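Internalin (Listeria monocytogenes serotype 4b, PDB 4FMZ) probably mediates adhesion to host cells or their invasion, as a member of the internalin family with a curved leucine-rich-repeat domain. Local coordinates at residues M220-S225 with N241-T246; D178-S183 with L201-A206; T265-L270 with N284-L289. All coordinates share one frame; numbering follows the deposited sequence.

Interaction 1 of 3, residues M220-S225 with N241-T246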
HETATM    1  N   MSE A 220       4.415   3.004  17.674  1.00 22.39           N
HETATM    2  CA  MSE A 220       4.873   2.051  16.652  1.00 20.02           C
HETATM    3  C   MSE A 220       6.388   1.871  16.827  1.00 26.48           C
HETATM    4  O   MSE A 220       7.162   2.226  15.953  1.00 24.68           O
HETATM    5  CB  MSE A 220       4.511   2.559  15.242  1.00 19.98           C
HETATM    6  CG  MSE A 220       3.037   2.914  15.062  1.00 22.43           C
HETATM    7 SE   MSE A 220       2.928   3.848  13.421  0.75 22.99          SE
HETATM    8  CE  MSE A 220       0.913   4.269  13.371  1.00 21.02           C
ATOM      9  N   THR A 221       6.797   1.330  17.993  1.00 26.44           N
ATOM     10  CA  THR A 221       8.189   1.206  18.436  1.00 26.28           C
ATOM     11  C   THR A 221       9.079   0.368  17.493  1.00 29.61           C
ATOM     12  O   THR A 221      10.293   0.558  17.509  1.00 28.67           O
ATOM     13  CB  THR A 221       8.272   0.673  19.872  1.00 32.00           C
ATOM     14  OG1 THR A 221       7.820  -0.676  19.904  1.00 35.29           O
ATOM     15  CG2 THR A 221       7.515   1.550  20.888  1.00 27.64           C
ATOM     16  N   ARG A 222       8.510  -0.533  16.687  1.00 27.23           N
ATOM     17  CA  ARG A 222       9.350  -1.319  15.787  1.00 26.87           C
ATOM     18  C   ARG A 222       9.352  -0.758  14.363  1.00 29.45           C
ATOM     19  O   ARG A 222       9.870  -1.429  13.466  1.00 28.08           O
ATOM     20  CB  ARG A 222       8.938  -2.801  15.784  1.00 27.46           C
ATOM     21  CG  ARG A 222       9.135  -3.532  17.124  1.00 36.48           C
ATOM     22  CD  ARG A 222      10.527  -3.387  17.726  1.00 44.57           C
ATOM     23  NE  ARG A 222      11.537  -4.181  17.022  1.00 50.94           N
ATOM     24  CZ  ARG A 222      12.835  -4.174  17.318  1.00 61.45           C
ATOM     25  NH1 ARG A 222      13.299  -3.394  18.288  1.00 49.21           N
ATOM     26  NH2 ARG A 222      13.682  -4.929  16.632  1.00 44.43           N
ATOM     27  N   LEU A 223       8.797   0.470  14.150  1.00 25.76           N
ATOM     28  CA  LEU A 223       8.728   1.104  12.825  1.00 24.54           C
ATOM     29  C   LEU A 223      10.089   1.150  12.150  1.00 27.11           C
ATOM     30  O   LEU A 223      11.070   1.609  12.743  1.00 26.48           O
ATOM     31  CB  LEU A 223       8.131   2.519  12.900  1.00 24.34           C
ATOM     32  CG  LEU A 223       7.420   3.029  11.626  1.00 27.44           C
ATOM     33  CD1 LEU A 223       6.176   2.164  11.281  1.00 26.20           C
ATOM     34  CD2 LEU A 223       6.994   4.458  11.808  1.00 28.97           C
ATOM     35  N   ASN A 224      10.139   0.635  10.910  1.00 23.11           N
ATOM     36  CA  ASN A 224      11.339   0.553  10.091  1.00 22.02           C
ATOM     37  C   ASN A 224      11.315   1.626   9.005  1.00 25.44           C
ATOM     38  O   ASN A 224      12.345   2.257   8.757  1.00 24.93           O
ATOM     39  CB  ASN A 224      11.461  -0.852   9.469  1.00 22.69           C
ATOM     40  CG  ASN A 224      12.624  -1.000   8.532  1.00 35.02           C
ATOM     41  OD1 ASN A 224      12.613  -0.471   7.422  1.00 27.45           O
ATOM     42  ND2 ASN A 224      13.649  -1.720   8.950  1.00 27.23           N
ATOM     43  N   SER A 225      10.161   1.815   8.346  1.00 21.17           N
ATOM     44  CA  SER A 225      10.019   2.805   7.280  0.50 20.10           C
ATOM     45  C   SER A 225       8.771   3.654   7.474  1.00 24.23           C
ATOM     46  O   SER A 225       7.696   3.128   7.770  1.00 24.61           O
ATOM     47  CB  SER A 225       9.985   2.127   5.911  0.50 21.82           C
ATOM     48  OG  SER A 225      11.162   1.369   5.683  0.50 25.21           O
ATOM     49  N   ASN A 241      12.351   7.977  19.747  1.00 25.09           N
ATOM     50  CA  ASN A 241      12.737   6.671  20.293  1.00 25.62           C
ATOM     51  C   ASN A 241      12.508   5.508  19.328  1.00 29.49           C
ATOM     52  O   ASN A 241      12.646   4.349  19.731  1.00 29.42           O
ATOM     53  CB  ASN A 241      12.004   6.407  21.614  1.00 26.84           C
ATOM     54  CG  ASN A 241      12.198   7.492  22.641  1.00 42.66           C
ATOM     55  OD1 ASN A 241      11.241   7.978  23.237  1.00 45.31           O
ATOM     56  ND2 ASN A 241      13.430   7.929  22.839  1.00 33.89           N
ATOM     57  N   LEU A 242      12.222   5.798  18.051  1.00 26.21           N
ATOM     58  CA  LEU A 242      11.995   4.735  17.073  1.00 25.98           C
ATOM     59  C   LEU A 242      13.359   4.242  16.581  1.00 30.28           C
ATOM     60  O   LEU A 242      13.771   4.542  15.467  1.00 28.65           O
ATOM     61  CB  LEU A 242      11.072   5.212  15.929  1.00 25.79           C
ATOM     62  CG  LEU A 242       9.684   5.769  16.332  1.00 30.34           C
ATOM     63  CD1 LEU A 242       8.886   6.133  15.113  1.00 30.57           C
ATOM     64  CD2 LEU A 242       8.892   4.795  17.196  1.00 30.68           C
ATOM     65  N   SER A 243      14.032   3.440  17.436  1.00 28.51           N
ATOM     66  CA  SER A 243      15.383   2.888  17.255  1.00 28.74           C
ATOM     67  C   SER A 243      15.587   2.142  15.931  1.00 30.59           C
ATOM     68  O   SER A 243      16.700   2.112  15.403  1.00 31.14           O
ATOM     69  CB  SER A 243      15.727   1.949  18.412  1.00 33.39           C
ATOM     70  OG  SER A 243      15.008   0.725  18.357  1.00 42.56           O
ATOM     71  N   GLN A 244      14.531   1.534  15.408  1.00 24.98           N
ATOM     72  CA  GLN A 244      14.632   0.725  14.192  1.00 24.03           C
ATOM     73  C   GLN A 244      14.342   1.508  12.912  1.00 26.43           C
ATOM     74  O   GLN A 244      14.392   0.912  11.842  1.00 23.99           O
ATOM     75  CB  GLN A 244      13.686  -0.500  14.279  1.00 25.03           C
ATOM     76  CG  GLN A 244      13.934  -1.437  15.457  1.00 30.83           C
ATOM     77  CD  GLN A 244      15.381  -1.836  15.619  1.00 43.74           C
ATOM     78  OE1 GLN A 244      15.982  -2.466  14.747  1.00 38.45           O
ATOM     79  NE2 GLN A 244      15.978  -1.445  16.734  1.00 34.18           N
ATOM     80  N   LEU A 245      14.083   2.830  12.989  1.00 24.35           N
ATOM     81  CA  LEU A 245      13.766   3.606  11.784  1.00 24.33           C
ATOM     82  C   LEU A 245      14.991   3.670  10.834  1.00 27.66           C
ATOM     83  O   LEU A 245      16.079   4.055  11.256  1.00 27.13           O
ATOM     84  CB  LEU A 245      13.269   5.008  12.200  1.00 24.33           C
ATOM     85  CG  LEU A 245      12.335   5.728  11.236  1.00 28.30           C
ATOM     86  CD1 LEU A 245      11.012   4.981  11.059  1.00 26.88           C
ATOM     87  CD2 LEU A 245      12.049   7.127  11.738  1.00 31.82           C
ATOM     88  N   THR A 246      14.818   3.208   9.579  1.00 23.52           N
ATOM     89  CA  THR A 246      15.878   3.115   8.559  1.00 23.02           C
ATOM     90  C   THR A 246      15.579   4.030   7.370  1.00 25.21           C
ATOM     91  O   THR A 246      16.498   4.442   6.669  1.00 23.97           O
ATOM     92  CB  THR A 246      15.982   1.623   8.104  1.00 30.24           C
ATOM     93  OG1 THR A 246      16.079   0.791   9.261  1.00 33.54           O
ATOM     94  CG2 THR A 246      17.122   1.311   7.149  1.00 31.06           C
TER
HETATM   95  O   HOH W   1      11.670   1.918  15.447  1.00 19.03           O
HETATM   96  O   HOH W   2      12.541   1.120  19.477  1.00 31.86           O
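The guanidinium of Arg222 lies flat on the side-chain amide of Gln244, two polar groups stacked with their planes 16° apart and their side chains running side by side in the same direction. Gln244 CG sits over the middle of the guanidinium, 3.5 Å from Arg222 CZ. A bend at chi2 of Gln244 (-49°) places CD beside CG, against the same face of the guanidinium. The amide's rotation is fixed from beside it, because Gln244 NE2 donates to Ser243 OG at 2.9 Å.

Next to this pair, type I turns from Met220 (modelled as selenomethionine) to Leu223 and from Leu242 to Leu245 repeat one another in successive leucine-rich repeats. One water donates to Thr221 O and Leu223 O and accepts from Gln244 N at 2.9 Å. A second water donates to Thr221 O and Asn241 O and accepts from Ser243 OG. Farther along, direct bonding takes over: Thr246 N reaches Asn224 O at 2.8 Å, almost straight (175°) and in the carbonyl plane. Asn224 CA also makes a C-H...O contact with Gln244 O, an oxygen that accepts from Thr246 OG1 at 3.1 Å as well.

On the buried side, Leu223 CD2 packs on Leu245 CD1 at 4.1 Å, and Leu242 CD2 lies against Met220 O. Leu223 and Met220 also rest on Phe204 of the preceding repeat.

Water supplies the links where the backbone groups of the turns are too far apart or badly angled to pair directly, and direct bonding resumes as the chains approach the strands. The outer stack probably depends on dispersion and electrostatics more than on directed bonds.

Interaction 2 of 3, residues D178-S183 with L201-A206. With EDO (1,2-ethanediol), chain C.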
ATOM      1  N   ASP A 178      -2.607  -6.397  14.432  1.00 28.79           N
ATOM      2  CA  ASP A 178      -1.610  -7.297  13.840  1.00 28.60           C
ATOM      3  C   ASP A 178      -0.983  -6.666  12.589  1.00 30.53           C
ATOM      4  O   ASP A 178      -0.100  -7.287  11.980  1.00 30.05           O
ATOM      5  CB  ASP A 178      -2.206  -8.663  13.490  1.00 31.22           C
ATOM      6  CG  ASP A 178      -2.216  -9.655  14.636  1.00 50.35           C
ATOM      7  OD1 ASP A 178      -1.382  -9.508  15.563  1.00 52.54           O
ATOM      8  OD2 ASP A 178      -3.020 -10.608  14.582  1.00 59.31           O
ATOM      9  N   LEU A 179      -1.431  -5.449  12.197  1.00 25.38           N
ATOM     10  CA  LEU A 179      -0.917  -4.783  10.998  1.00 23.90           C
ATOM     11  C   LEU A 179       0.584  -4.622  11.064  1.00 27.14           C
ATOM     12  O   LEU A 179       1.129  -4.161  12.067  1.00 26.83           O
ATOM     13  CB  LEU A 179      -1.583  -3.429  10.732  1.00 23.36           C
ATOM     14  CG  LEU A 179      -2.935  -3.457   9.999  1.00 27.95           C
ATOM     15  CD1 LEU A 179      -3.520  -2.054   9.947  1.00 27.92           C
ATOM     16  CD2 LEU A 179      -2.803  -3.996   8.576  1.00 29.34           C
ATOM     17  N   TYR A 180       1.242  -5.073  10.000  1.00 24.53           N
ATOM     18  CA  TYR A 180       2.690  -5.037   9.830  1.00 23.79           C
ATOM     19  C   TYR A 180       3.061  -3.930   8.862  1.00 25.52           C
ATOM     20  O   TYR A 180       4.062  -3.240   9.060  1.00 23.37           O
ATOM     21  CB  TYR A 180       3.183  -6.390   9.287  1.00 25.04           C
ATOM     22  CG  TYR A 180       4.681  -6.496   9.196  1.00 27.00           C
ATOM     23  CD1 TYR A 180       5.446  -6.822  10.315  1.00 29.36           C
ATOM     24  CD2 TYR A 180       5.342  -6.254   7.999  1.00 27.95           C
ATOM     25  CE1 TYR A 180       6.832  -6.903  10.244  1.00 30.63           C
ATOM     26  CE2 TYR A 180       6.729  -6.327   7.915  1.00 29.06           C
ATOM     27  CZ  TYR A 180       7.470  -6.657   9.041  1.00 36.71           C
ATOM     28  OH  TYR A 180       8.835  -6.770   8.968  1.00 37.57           O
ATOM     29  N   SER A 181       2.262  -3.779   7.803  1.00 22.29           N
ATOM     30  CA  SER A 181       2.463  -2.777   6.755  1.00 21.07           C
ATOM     31  C   SER A 181       1.114  -2.131   6.413  1.00 25.58           C
ATOM     32  O   SER A 181       0.141  -2.838   6.128  1.00 25.00           O
ATOM     33  CB  SER A 181       3.109  -3.421   5.536  1.00 21.67           C
ATOM     34  OG  SER A 181       3.240  -2.482   4.478  1.00 25.62           O
ATOM     35  N   LEU A 182       1.055  -0.798   6.451  1.00 21.77           N
ATOM     36  CA  LEU A 182      -0.182  -0.045   6.208  1.00 21.40           C
ATOM     37  C   LEU A 182       0.038   1.128   5.266  1.00 24.39           C
ATOM     38  O   LEU A 182       0.938   1.934   5.506  1.00 24.66           O
ATOM     39  CB  LEU A 182      -0.748   0.472   7.560  1.00 21.29           C
ATOM     40  CG  LEU A 182      -1.886   1.518   7.536  1.00 24.99           C
ATOM     41  CD1 LEU A 182      -3.202   0.928   6.995  1.00 23.78           C
ATOM     42  CD2 LEU A 182      -2.122   2.096   8.934  1.00 25.20           C
ATOM     43  N   SER A 183      -0.822   1.256   4.234  1.00 18.61           N
ATOM     44  CA  SER A 183      -0.783   2.384   3.320  1.00 18.01           C
ATOM     45  C   SER A 183      -2.077   3.176   3.388  1.00 23.27           C
ATOM     46  O   SER A 183      -3.163   2.615   3.218  1.00 22.77           O
ATOM     47  CB  SER A 183      -0.511   1.950   1.880  1.00 19.29           C
ATOM     48  OG  SER A 183      -0.397   3.109   1.064  1.00 21.86           O
ATOM     49  N   LEU A 201       3.194  -2.365  13.817  1.00 25.73           N
ATOM     50  CA  LEU A 201       3.460  -1.756  12.516  1.00 23.97           C
ATOM     51  C   LEU A 201       4.956  -1.526  12.283  1.00 27.37           C
ATOM     52  O   LEU A 201       5.633  -0.937  13.115  1.00 26.05           O
ATOM     53  CB  LEU A 201       2.667  -0.450  12.366  1.00 23.76           C
ATOM     54  CG  LEU A 201       2.286  -0.015  10.942  1.00 28.00           C
ATOM     55  CD1 LEU A 201       1.404  -1.067  10.245  1.00 27.07           C
ATOM     56  CD2 LEU A 201       1.563   1.316  10.968  1.00 29.81           C
ATOM     57  N   HIS A 202       5.469  -2.011  11.144  1.00 25.48           N
ATOM     58  CA  HIS A 202       6.878  -1.850  10.783  1.00 25.63           C
ATOM     59  C   HIS A 202       7.023  -0.938   9.560  1.00 26.51           C
ATOM     60  O   HIS A 202       8.091  -0.385   9.339  1.00 24.85           O
ATOM     61  CB  HIS A 202       7.528  -3.222  10.504  1.00 27.61           C
ATOM     62  CG  HIS A 202       7.802  -4.042  11.724  1.00 32.44           C
ATOM     63  ND1 HIS A 202       6.780  -4.465  12.552  1.00 35.09           N
ATOM     64  CD2 HIS A 202       8.965  -4.587  12.153  1.00 34.94           C
ATOM     65  CE1 HIS A 202       7.355  -5.212  13.481  1.00 35.20           C
ATOM     66  NE2 HIS A 202       8.672  -5.303  13.288  1.00 35.52           N
ATOM     67  N   TYR A 203       5.956  -0.817   8.748  1.00 22.92           N
ATOM     68  CA  TYR A 203       5.930  -0.041   7.501  1.00 22.15           C
ATOM     69  C   TYR A 203       4.660   0.786   7.460  1.00 23.76           C
ATOM     70  O   TYR A 203       3.554   0.256   7.570  1.00 23.65           O
ATOM     71  CB  TYR A 203       6.060  -0.991   6.267  1.00 23.85           C
ATOM     72  CG  TYR A 203       7.387  -1.718   6.298  1.00 28.69           C
ATOM     73  CD1 TYR A 203       8.521  -1.150   5.732  1.00 31.40           C
ATOM     74  CD2 TYR A 203       7.549  -2.883   7.045  1.00 30.97           C
ATOM     75  CE1 TYR A 203       9.779  -1.720   5.902  1.00 33.22           C
ATOM     76  CE2 TYR A 203       8.806  -3.447   7.245  1.00 32.68           C
ATOM     77  CZ  TYR A 203       9.919  -2.865   6.666  1.00 38.30           C
ATOM     78  OH  TYR A 203      11.155  -3.443   6.816  1.00 38.96           O
ATOM     79  N   PHE A 204       4.820   2.086   7.383  1.00 19.74           N
ATOM     80  CA  PHE A 204       3.693   3.006   7.362  1.00 19.47           C
ATOM     81  C   PHE A 204       3.921   4.102   6.318  1.00 24.12           C
ATOM     82  O   PHE A 204       4.953   4.772   6.323  1.00 23.57           O
ATOM     83  CB  PHE A 204       3.471   3.610   8.754  1.00 20.75           C
ATOM     84  CG  PHE A 204       2.300   4.552   8.929  1.00 22.31           C
ATOM     85  CD1 PHE A 204       1.094   4.325   8.269  1.00 24.53           C
ATOM     86  CD2 PHE A 204       2.366   5.602   9.839  1.00 24.34           C
ATOM     87  CE1 PHE A 204       0.005   5.186   8.451  1.00 25.52           C
ATOM     88  CE2 PHE A 204       1.272   6.446  10.040  1.00 27.53           C
ATOM     89  CZ  PHE A 204       0.101   6.233   9.340  1.00 25.48           C
ATOM     90  N   THR A 205       2.950   4.262   5.425  1.00 20.62           N
ATOM     91  CA  THR A 205       2.987   5.298   4.399  1.00 20.52           C
ATOM     92  C   THR A 205       1.619   6.006   4.434  1.00 24.12           C
ATOM     93  O   THR A 205       0.574   5.358   4.551  1.00 22.44           O
ATOM     94  CB  THR A 205       3.455   4.759   3.036  1.00 23.07           C
ATOM     95  OG1 THR A 205       3.536   5.840   2.101  1.00 22.04           O
ATOM     96  CG2 THR A 205       2.597   3.639   2.484  1.00 22.87           C
ATOM     97  N   ALA A 206       1.650   7.347   4.450  1.00 19.96           N
ATOM     98  CA  ALA A 206       0.439   8.162   4.521  1.00 19.71           C
ATOM     99  C   ALA A 206       0.726   9.534   3.931  1.00 24.60           C
ATOM    100  O   ALA A 206       0.241  10.549   4.441  1.00 24.24           O
ATOM    101  CB  ALA A 206      -0.045   8.278   5.974  1.00 20.58           C
TER
HETATM  102  C1  EDO C 401       0.630  -1.537   2.485  1.00 28.27           C
HETATM  103  O1  EDO C 401       1.602  -0.919   1.651  1.00 32.29           O
HETATM  104  C2  EDO C 401       0.559  -3.030   2.131  1.00 24.54           C
HETATM  105  O2  EDO C 401       1.813  -3.605   2.442  1.00 22.22           O
HETATM  106  O   HOH W   3      11.657  -4.933   9.028  1.00 36.38           O
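Tyr180 O is held by two consecutive amides of the next repeat, His202 N at 2.8 Å and Tyr203 N at 3.1 Å. The second donor lies in the carbonyl plane, whereas the first is tilted from it. This shared acceptor begins the parallel pairing of strands 181-183 and 203-205 on the concave, strand-bearing side of the leucine-rich-repeat solenoid. The ladder continues with Leu182 N bonded to Tyr203 O (2.9 Å) and Thr205 N bonded to Leu182 O (3.1 Å). The backbone of Ser181 and Ser183 bonds on the other side to Asn158, Leu160 and Val162.

Several side-chain polar atoms find partners too. His202 ND1 is bonded to Ser200 O and Thr205 OG1 to Asn185 OD1, both within the chain. Ser181 OG shares a hydrogen bond with O2 of a 1,2-ethanediol, probably a crystallisation additive, at 2.7 Å. A water bonds Tyr203 OH at 2.7 Å and, weakly, Tyr180 OH.

Tyr180, His202 and Tyr203 form an aromatic cluster. Tyr180 CG stands anti to the backbone N (chi1 -175°), and its ring meets the imidazole of His202 in an offset stack, planes 22° apart. His202 CB also makes a CH-pi contact on a face of the phenol, while Tyr180 CZ meets the edge of the Tyr203 ring.

The opposite strand face is apolar: Leu182 CD2 touches Phe204 CE1 at 3.8 Å, and Leu201 CD1 touches both Leu179 CB and Leu182 CB.

The backbone ladder thus joins neighbouring repeats whatever their side chains. The concave face presents aromatic rings and hydroxyls, chemistry able to bind a small diol and, in an internalin, perhaps suited to recognising a partner.

Interaction 3 of 3, residues T265-L270 with N284-L289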
ATOM      1  N   THR A 265      20.098   6.019  14.749  1.00 27.10           N
ATOM      2  CA  THR A 265      21.377   5.586  14.187  1.00 28.23           C
ATOM      3  C   THR A 265      21.269   4.504  13.097  1.00 32.74           C
ATOM      4  O   THR A 265      22.297   4.156  12.517  1.00 34.73           O
ATOM      5  CB  THR A 265      22.329   5.138  15.300  1.00 39.55           C
ATOM      6  OG1 THR A 265      21.705   4.114  16.057  1.00 42.37           O
ATOM      7  CG2 THR A 265      22.748   6.294  16.212  1.00 41.74           C
ATOM      8  N   LYS A 266      20.066   3.976  12.813  1.00 26.99           N
ATOM      9  CA  LYS A 266      19.911   2.992  11.740  1.00 25.87           C
ATOM     10  C   LYS A 266      19.442   3.678  10.446  1.00 27.72           C
ATOM     11  O   LYS A 266      19.436   3.033   9.396  1.00 25.10           O
ATOM     12  CB  LYS A 266      18.967   1.838  12.138  1.00 27.45           C
ATOM     13  CG  LYS A 266      19.605   0.871  13.129  1.00 40.58           C
ATOM     14  CD  LYS A 266      18.843  -0.444  13.228  1.00 48.51           C
ATOM     15  N   LEU A 267      19.088   4.992  10.509  1.00 25.58           N
ATOM     16  CA  LEU A 267      18.628   5.738   9.339  1.00 25.26           C
ATOM     17  C   LEU A 267      19.634   5.701   8.190  1.00 27.32           C
ATOM     18  O   LEU A 267      20.792   6.080   8.357  1.00 25.86           O
ATOM     19  CB  LEU A 267      18.309   7.204   9.664  1.00 25.82           C
ATOM     20  CG  LEU A 267      16.945   7.537  10.268  1.00 30.61           C
ATOM     21  CD1 LEU A 267      16.843   9.025  10.543  1.00 29.64           C
ATOM     22  CD2 LEU A 267      15.812   7.140   9.327  1.00 30.83           C
ATOM     23  N   LYS A 268      19.165   5.212   7.033  1.00 23.13           N
ATOM     24  CA  LYS A 268      19.902   5.138   5.773  1.00 23.07           C
ATOM     25  C   LYS A 268      19.352   6.174   4.793  1.00 26.21           C
ATOM     26  O   LYS A 268      20.083   6.647   3.923  1.00 25.17           O
ATOM     27  CB  LYS A 268      19.815   3.730   5.147  1.00 25.08           C
ATOM     28  CG  LYS A 268      20.420   2.594   5.992  1.00 38.70           C
ATOM     29  CD  LYS A 268      21.946   2.546   5.931  1.00 51.89           C
ATOM     30  CE  LYS A 268      22.487   1.160   5.687  1.00 67.13           C
ATOM     31  NZ  LYS A 268      22.273   0.713   4.278  1.00 77.42           N
HETATM   32  N   MSE A 269      18.042   6.489   4.913  1.00 21.51           N
HETATM   33  CA  MSE A 269      17.361   7.438   4.040  1.00 19.90           C
HETATM   34  C   MSE A 269      16.682   8.509   4.873  1.00 24.15           C
HETATM   35  O   MSE A 269      15.882   8.213   5.761  1.00 24.03           O
HETATM   36  CB  MSE A 269      16.348   6.708   3.119  1.00 21.35           C
HETATM   37  CG  MSE A 269      15.085   7.539   2.752  1.00 25.32           C
HETATM   38 SE   MSE A 269      15.423   9.000   1.583  0.75 28.83          SE
HETATM   39  CE  MSE A 269      14.439   8.387  -0.017  1.00 26.50           C
ATOM     40  N   LEU A 270      17.011   9.765   4.586  1.00 20.02           N
ATOM     41  CA  LEU A 270      16.353  10.862   5.273  1.00 18.73           C
ATOM     42  C   LEU A 270      15.907  11.894   4.253  1.00 22.49           C
ATOM     43  O   LEU A 270      16.746  12.564   3.663  1.00 20.89           O
ATOM     44  CB  LEU A 270      17.232  11.503   6.368  1.00 18.11           C
ATOM     45  CG  LEU A 270      16.603  12.680   7.114  1.00 21.53           C
ATOM     46  CD1 LEU A 270      15.319  12.259   7.870  1.00 21.35           C
ATOM     47  CD2 LEU A 270      17.598  13.305   8.081  1.00 25.72           C
ATOM     48  N   ASN A 284      25.543  14.793  12.528  1.00 28.87           N
ATOM     49  CA  ASN A 284      26.887  14.235  12.750  1.00 31.14           C
ATOM     50  C   ASN A 284      26.819  12.824  13.381  1.00 38.17           C
ATOM     51  O   ASN A 284      27.761  12.041  13.204  1.00 40.02           O
ATOM     52  CB  ASN A 284      27.757  15.167  13.598  1.00 34.74           C
ATOM     53  CG  ASN A 284      27.499  15.109  15.082  1.00 67.05           C
ATOM     54  OD1 ASN A 284      28.378  14.736  15.865  1.00 67.46           O
ATOM     55  ND2 ASN A 284      26.290  15.460  15.505  1.00 58.28           N
ATOM     56  N   ASN A 285      25.704  12.509  14.089  1.00 34.25           N
ATOM     57  CA  ASN A 285      25.474  11.210  14.732  0.50 34.30           C
ATOM     58  C   ASN A 285      24.907  10.171  13.750  1.00 38.26           C
ATOM     59  O   ASN A 285      24.888   8.979  14.063  1.00 39.43           O
ATOM     60  CB  ASN A 285      24.509  11.360  15.918  0.50 33.82           C
ATOM     61  CG  ASN A 285      24.850  12.466  16.881  0.50 47.97           C
ATOM     62  OD1 ASN A 285      24.094  13.429  17.036  0.50 38.88           O
ATOM     63  ND2 ASN A 285      25.993  12.357  17.545  0.50 40.99           N
ATOM     64  N   LEU A 286      24.436  10.607  12.564  1.00 32.93           N
ATOM     65  CA  LEU A 286      23.817   9.687  11.597  1.00 32.61           C
ATOM     66  C   LEU A 286      24.756   9.339  10.437  1.00 38.95           C
ATOM     67  O   LEU A 286      24.378   9.419   9.270  1.00 37.13           O
ATOM     68  CB  LEU A 286      22.479  10.245  11.074  1.00 31.44           C
ATOM     69  CG  LEU A 286      21.470  10.807  12.093  1.00 35.25           C
ATOM     70  CD1 LEU A 286      20.179  11.186  11.398  1.00 35.01           C
ATOM     71  CD2 LEU A 286      21.191   9.831  13.225  1.00 36.54           C
ATOM     72  N   SER A 287      25.973   8.894  10.777  1.00 39.31           N
ATOM     73  CA  SER A 287      27.048   8.537   9.839  1.00 40.21           C
ATOM     74  C   SER A 287      26.688   7.375   8.870  1.00 42.05           C
ATOM     75  O   SER A 287      27.338   7.244   7.830  1.00 42.20           O
ATOM     76  CB  SER A 287      28.331   8.198  10.602  1.00 45.66           C
ATOM     77  OG  SER A 287      28.124   7.263  11.653  1.00 54.96           O
ATOM     78  N   GLN A 288      25.646   6.588   9.172  1.00 36.74           N
ATOM     79  CA  GLN A 288      25.218   5.458   8.342  1.00 35.78           C
ATOM     80  C   GLN A 288      24.323   5.896   7.134  1.00 34.81           C
ATOM     81  O   GLN A 288      24.050   5.071   6.258  1.00 35.15           O
ATOM     82  CB  GLN A 288      24.486   4.413   9.227  1.00 37.85           C
ATOM     83  CG  GLN A 288      24.505   2.969   8.700  1.00 57.33           C
ATOM     84  CD  GLN A 288      25.799   2.193   8.903  1.00 82.59           C
ATOM     85  OE1 GLN A 288      26.915   2.736   8.914  1.00 78.49           O
ATOM     86  NE2 GLN A 288      25.673   0.875   9.004  1.00 76.76           N
ATOM     87  N   LEU A 289      23.894   7.175   7.078  1.00 28.02           N
ATOM     88  CA  LEU A 289      23.052   7.719   6.000  1.00 26.92           C
ATOM     89  C   LEU A 289      23.652   7.519   4.586  1.00 29.99           C
ATOM     90  O   LEU A 289      24.846   7.743   4.399  1.00 29.93           O
ATOM     91  CB  LEU A 289      22.815   9.229   6.212  1.00 26.02           C
ATOM     92  CG  LEU A 289      21.690   9.641   7.165  1.00 29.84           C
ATOM     93  CD1 LEU A 289      21.815  11.135   7.536  1.00 28.87           C
ATOM     94  CD2 LEU A 289      20.306   9.322   6.571  1.00 29.93           C
TER
HETATM   95  O   HOH W   4      22.553   6.524  10.531  1.00 23.27           O
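Leu267 O and Gln288 N are joined through one water, which sits between the two backbones and donates to Leu267 O at 2.8 Å. The same water has two weaker partners: it donates to Thr265 O and accepts from Gln288 N at 3.4 Å. The site belongs to the leucine-rich-repeat solenoid, where the chain at 265-270 leads into strand 269-271 and the equivalent part of the next coil, 284-289, comes off a 3-10 segment. In the latter, a type I turn from Leu286 to Leu289 is closed by Leu289 N bonded to Leu286 O.

Direct contact between the two coils rests on carbon. Lys268 and Gln288 run side by side in the same direction. A bend in the lysine chain (chi2 -77°) puts CD 3.3 Å from Gln288 O, and the same methylene packs on Gln288 CG at 3.8 Å. The ammonium group is hydrogen-bonded farther on, NZ to Asn290 OD1.

Thr265 is exposed, at the solvent side of the contact. Inside, Leu267 and Leu286 point the same way and touch through their CD1 methyls at 4.1 Å. Leu267 and Leu270 also meet Leu248 of the preceding strand, and Leu286 packs on Val261, which continues the leucine core from coil to coil.

Leu289 packs against the backbone and side chains of residues 267-270. Its CG, anti to the carbonyl carbon (chi1 -83°), comes close to Leu267 O. One of its methyls makes the remaining contacts: Leu289 CD2 lies 3.7 Å from Lys268 C and 3.8 Å from Leu270 CB.

Overall arrangement
All three interactions join successive coils of one solenoid, and all are partly buried. Interaction 2, with its centre about 8 Å from that of the chain, pairs strand with strand directly across the contact; its directly bonded ladder contrasts with the water-bridged turns of interactions 1 and 3. Those two are equivalent positions in later coils, their centres about 18 and 25 Å from the chain centre, but interaction 1 retains a direct backbone bond and a polar stack where interaction 3 relies on aliphatic contacts. Neighbours are linked directly: His202 O probably accepts from Asn224 N, and Thr246 O from Lys268 N. Interactions 2 and 3 do not touch, so interaction 1 lies between them as the intermediate layer.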